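Local coordinates for protein amidase, hydantoinase/carbamoylase family (Burkholderia ambifaria, PDB 5TP4) that probably hydrolyses N-carbamoyl-L-amino acids to the free amino acids, as a zinc-dependent amidase of the peptidase M20 family, at residues V87-G99 against L129-R141. Sequence-based numbering, arbitrary orientation.
Sequences VLIGSHLDTQPEG and LEIVSWTNEEGAR. With ZN (zinc ion), chain P; EDO (1,2-ethanediol), chain S.
A chi1 of 65° puts His92 CG between its own backbone N and carbonyl carbon, while Glu137 runs CG anti to its backbone N and then bends at chi2; the two settings lay the Glu137 carboxylate over one face of the imidazole. The planes are only 14° apart, and Glu137 OE1 stands 3.1 Å from His92 NE2. That approach is a stack, not a hydrogen bond, because NE2 spends its lone pair on zinc at 2.5 Å. At the ring's other nitrogen, ND1 makes a weak hydrogen bond to the backbone Asp94 O. Glu138 comes to the ring's edge instead, its OE2 lying 3.1 Å from His92 CE1 with the planes nearly perpendicular. The Asp94 carboxylate takes the backbone amides of both glutamates: OD1 accepts Glu137 N on its syn side but 25° out of the carboxylate plane, and OD2 accepts Glu138 N at 3.1 Å with its syn lone pair. Gln96 NE2 holds Glu138 OE1 at 2.9 Å, from above the carboxylate plane.

These loops leave the C-terminal ends of parallel strands 87-91 and 129-133, neighbours in the M20 catalytic-domain sheet, where two zinc ions are bound. His198 is a further ligand of the zinc on His92, and Glu138 lies beside a second zinc. Five backbone bonds, from Glu130 N to Val87 O through Trp134 N to Ser91 O, set the strand register. Past the last rung, Ser133 OG receives Leu93 N at 3.0 Å. Packing is tight where Val132 CG1 meets Leu88 CD1 and Gly90 CA, each at 3.5 Å; Leu88 CD2 reaches Trp134 CZ2.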
# COMPACT_ATOMS: atom_id res chain seq x y z
N VAL B 87 -15.09 29.21 -35.90
CA VAL B 87 -15.45 28.81 -34.55
C VAL B 87 -15.44 27.29 -34.54
O VAL B 87 -16.11 26.66 -35.37
CB VAL B 87 -16.82 29.37 -34.16
CG1 VAL B 87 -17.26 28.77 -32.80
CG2 VAL B 87 -16.77 30.88 -34.16
N LEU B 88 -14.67 26.71 -33.63
CA LEU B 88 -14.39 25.28 -33.64
C LEU B 88 -15.11 24.65 -32.46
O LEU B 88 -15.01 25.15 -31.35
CB LEU B 88 -12.87 25.06 -33.56
CG LEU B 88 -12.15 23.73 -33.69
CD1 LEU B 88 -12.46 23.00 -35.00
CD2 LEU B 88 -10.67 24.04 -33.59
N ILE B 89 -15.86 23.58 -32.73
CA ILE B 89 -16.51 22.77 -31.71
C ILE B 89 -15.78 21.45 -31.69
O ILE B 89 -15.72 20.77 -32.71
CB ILE B 89 -17.99 22.53 -32.06
CG1 ILE B 89 -18.77 23.85 -32.14
CG2 ILE B 89 -18.63 21.53 -31.07
CD1 ILE B 89 -20.23 23.63 -32.57
N GLY B 90 -15.25 21.04 -30.54
CA GLY B 90 -14.45 19.83 -30.52
C GLY B 90 -14.69 18.97 -29.31
O GLY B 90 -15.28 19.39 -28.31
N SER B 91 -14.20 17.74 -29.42
CA SER B 91 -13.93 16.83 -28.31
C SER B 91 -13.17 15.65 -28.92
O SER B 91 -12.29 15.88 -29.77
CB SER B 91 -15.22 16.42 -27.59
OG SER B 91 -14.90 15.98 -26.27
N HIS B 92 -13.48 14.41 -28.55
CA HIS B 92 -12.72 13.28 -29.08
C HIS B 92 -13.56 12.02 -29.16
O HIS B 92 -14.38 11.76 -28.28
CB HIS B 92 -11.50 13.00 -28.20
CG HIS B 92 -11.84 12.54 -26.82
ND1 HIS B 92 -11.88 11.21 -26.46
CD2 HIS B 92 -12.19 13.24 -25.71
CE1 HIS B 92 -12.22 11.11 -25.19
NE2 HIS B 92 -12.42 12.33 -24.71
N LEU B 93 -13.31 11.22 -30.20
CA LEU B 93 -14.02 9.96 -30.39
C LEU B 93 -13.29 8.78 -29.79
O LEU B 93 -13.91 7.74 -29.57
CB LEU B 93 -14.26 9.71 -31.88
CG LEU B 93 -15.28 10.68 -32.51
CD1 LEU B 93 -15.26 10.54 -34.03
CD2 LEU B 93 -16.70 10.45 -31.95
N ASP B 94 -11.99 8.90 -29.50
CA ASP B 94 -11.29 7.76 -28.93
C ASP B 94 -11.62 7.59 -27.44
O ASP B 94 -12.16 8.48 -26.78
CB ASP B 94 -9.77 7.90 -29.15
CG ASP B 94 -9.12 8.98 -28.28
OD1 ASP B 94 -9.45 10.19 -28.45
OD2 ASP B 94 -8.24 8.63 -27.45
N THR B 95 -11.31 6.39 -26.92
CA THR B 95 -11.74 6.02 -25.57
C THR B 95 -10.59 5.41 -24.79
O THR B 95 -9.55 5.04 -25.34
CB THR B 95 -12.88 4.99 -25.59
OG1 THR B 95 -12.38 3.73 -26.09
CG2 THR B 95 -14.03 5.45 -26.50
N GLN B 96 -10.84 5.25 -23.50
CA GLN B 96 -10.06 4.37 -22.64
C GLN B 96 -10.30 2.91 -23.05
O GLN B 96 -11.19 2.62 -23.85
CB GLN B 96 -10.45 4.59 -21.19
CG GLN B 96 -9.98 5.92 -20.65
CD GLN B 96 -8.49 5.91 -20.35
OE1 GLN B 96 -7.95 4.90 -19.88
NE2 GLN B 96 -7.82 7.02 -20.64
N PRO B 97 -9.51 1.96 -22.51
CA PRO B 97 -9.79 0.54 -22.77
C PRO B 97 -11.22 0.12 -22.48
O PRO B 97 -11.78 -0.72 -23.19
CB PRO B 97 -8.81 -0.17 -21.83
CG PRO B 97 -7.64 0.74 -21.80
CD PRO B 97 -8.22 2.14 -21.81
N GLU B 98 -11.81 0.67 -21.42
CA GLU B 98 -13.21 0.43 -21.08
C GLU B 98 -13.85 1.81 -20.91
O GLU B 98 -14.01 2.31 -19.80
CB GLU B 98 -13.31 -0.42 -19.82
CG GLU B 98 -14.73 -0.77 -19.43
CD GLU B 98 -15.43 -1.66 -20.45
OE1 GLU B 98 -14.86 -2.71 -20.83
OE2 GLU B 98 -16.55 -1.29 -20.86
N GLY B 99 -14.22 2.43 -22.04
CA GLY B 99 -14.72 3.79 -22.01
C GLY B 99 -16.23 3.86 -21.84
O GLY B 99 -16.96 2.88 -22.04
N LEU B 129 -17.91 27.42 -39.28
CA LEU B 129 -17.89 26.46 -38.18
C LEU B 129 -17.05 25.26 -38.57
O LEU B 129 -17.05 24.85 -39.74
CB LEU B 129 -19.30 25.97 -37.81
CG LEU B 129 -20.36 27.00 -37.42
CD1 LEU B 129 -21.61 26.29 -36.80
CD2 LEU B 129 -19.77 27.94 -36.44
N GLU B 130 -16.35 24.69 -37.59
CA GLU B 130 -15.68 23.41 -37.81
C GLU B 130 -15.94 22.54 -36.60
O GLU B 130 -16.04 23.05 -35.48
CB GLU B 130 -14.18 23.58 -38.05
CG GLU B 130 -13.89 24.18 -39.45
CD GLU B 130 -12.40 24.31 -39.75
OE1 GLU B 130 -11.60 23.64 -39.07
OE2 GLU B 130 -12.04 25.06 -40.68
N ILE B 131 -16.10 21.25 -36.83
CA ILE B 131 -16.20 20.28 -35.76
C ILE B 131 -14.92 19.46 -35.81
O ILE B 131 -14.46 19.10 -36.90
CB ILE B 131 -17.42 19.36 -35.91
CG1 ILE B 131 -18.70 20.12 -36.19
CG2 ILE B 131 -17.59 18.48 -34.68
CD1 ILE B 131 -19.72 19.15 -36.75
N VAL B 132 -14.33 19.18 -34.64
CA VAL B 132 -13.08 18.43 -34.61
C VAL B 132 -13.15 17.29 -33.59
O VAL B 132 -13.73 17.42 -32.50
CB VAL B 132 -11.87 19.37 -34.33
CG1 VAL B 132 -12.05 20.15 -33.02
CG2 VAL B 132 -10.56 18.61 -34.34
N SER B 133 -12.61 16.14 -33.99
CA SER B 133 -12.30 15.07 -33.06
C SER B 133 -10.78 14.96 -33.03
O SER B 133 -10.15 14.62 -34.04
CB SER B 133 -12.97 13.76 -33.51
OG SER B 133 -12.50 12.66 -32.74
N TRP B 134 -10.18 15.24 -31.86
CA TRP B 134 -8.72 15.28 -31.76
C TRP B 134 -8.15 13.88 -31.58
O TRP B 134 -8.72 13.05 -30.85
CB TRP B 134 -8.29 16.13 -30.56
CG TRP B 134 -8.84 17.54 -30.55
CD1 TRP B 134 -9.91 18.02 -29.80
CD2 TRP B 134 -8.34 18.64 -31.30
NE1 TRP B 134 -10.07 19.37 -30.06
CE2 TRP B 134 -9.13 19.76 -30.98
CE3 TRP B 134 -7.30 18.78 -32.23
CZ2 TRP B 134 -8.91 21.03 -31.55
CZ3 TRP B 134 -7.07 20.02 -32.80
CH2 TRP B 134 -7.88 21.13 -32.46
N THR B 135 -7.01 13.62 -32.23
CA THR B 135 -6.36 12.32 -32.10
C THR B 135 -5.88 12.05 -30.68
O THR B 135 -5.29 12.92 -30.03
CB THR B 135 -5.15 12.26 -33.05
OG1 THR B 135 -5.61 12.36 -34.40
CG2 THR B 135 -4.36 10.97 -32.86
N ASN B 136 -6.10 10.81 -30.22
CA ASN B 136 -5.48 10.29 -28.99
C ASN B 136 -5.63 11.26 -27.81
O ASN B 136 -4.66 11.57 -27.11
CB ASN B 136 -4.00 9.97 -29.21
CG ASN B 136 -3.41 9.06 -28.12
OD1 ASN B 136 -3.64 7.86 -28.13
ND2 ASN B 136 -2.62 9.64 -27.22
N GLU B 137 -6.86 11.71 -27.57
CA GLU B 137 -7.09 12.52 -26.38
C GLU B 137 -6.83 11.72 -25.11
O GLU B 137 -6.35 12.28 -24.11
CB GLU B 137 -8.52 13.08 -26.38
CG GLU B 137 -8.87 13.96 -25.16
CD GLU B 137 -9.23 13.17 -23.91
OE1 GLU B 137 -9.44 11.95 -24.00
OE2 GLU B 137 -9.30 13.78 -22.82
N GLU B 138 -7.11 10.42 -25.12
CA GLU B 138 -7.14 9.66 -23.87
C GLU B 138 -5.77 9.34 -23.30
O GLU B 138 -5.68 9.03 -22.11
CB GLU B 138 -7.93 8.37 -24.08
CG GLU B 138 -9.42 8.62 -24.23
CD GLU B 138 -10.13 9.00 -22.92
OE1 GLU B 138 -9.48 9.09 -21.86
OE2 GLU B 138 -11.38 9.17 -22.96
N GLY B 139 -4.70 9.37 -24.09
CA GLY B 139 -3.39 9.01 -23.57
C GLY B 139 -3.24 7.57 -23.11
O GLY B 139 -2.38 7.28 -22.26
N ALA B 140 -4.05 6.66 -23.63
CA ALA B 140 -4.00 5.26 -23.22
C ALA B 140 -3.08 4.44 -24.12
O ALA B 140 -2.14 3.79 -23.64
CB ALA B 140 -5.42 4.66 -23.22
N ARG B 141 -3.34 4.45 -25.43
CA ARG B 141 -2.49 3.69 -26.34
C ARG B 141 -1.15 4.37 -26.54
O ARG B 141 -0.11 3.71 -26.55
CB ARG B 141 -3.19 3.49 -27.68
CG ARG B 141 -2.32 2.70 -28.65
CD ARG B 141 -3.04 2.36 -29.92
NE ARG B 141 -2.13 1.66 -30.82
CZ ARG B 141 -2.32 1.54 -32.13
NH1 ARG B 141 -3.40 2.07 -32.70
NH2 ARG B 141 -1.42 0.90 -32.87
ZN ZN P . -13.19 13.07 -22.48
C1 EDO S . -7.63 25.56 -37.91
O1 EDO S . -7.80 26.49 -38.98
C2 EDO S . -8.89 24.72 -37.79
O2 EDO S . -9.03 23.95 -38.99
O HOH W 1 -10.00 10.88 -30.87
O HOH W 2 -13.05 6.95 -22.55
O HOH W 3 -11.99 15.16 -22.85
O HOH W 4 -11.58 12.42 -21.02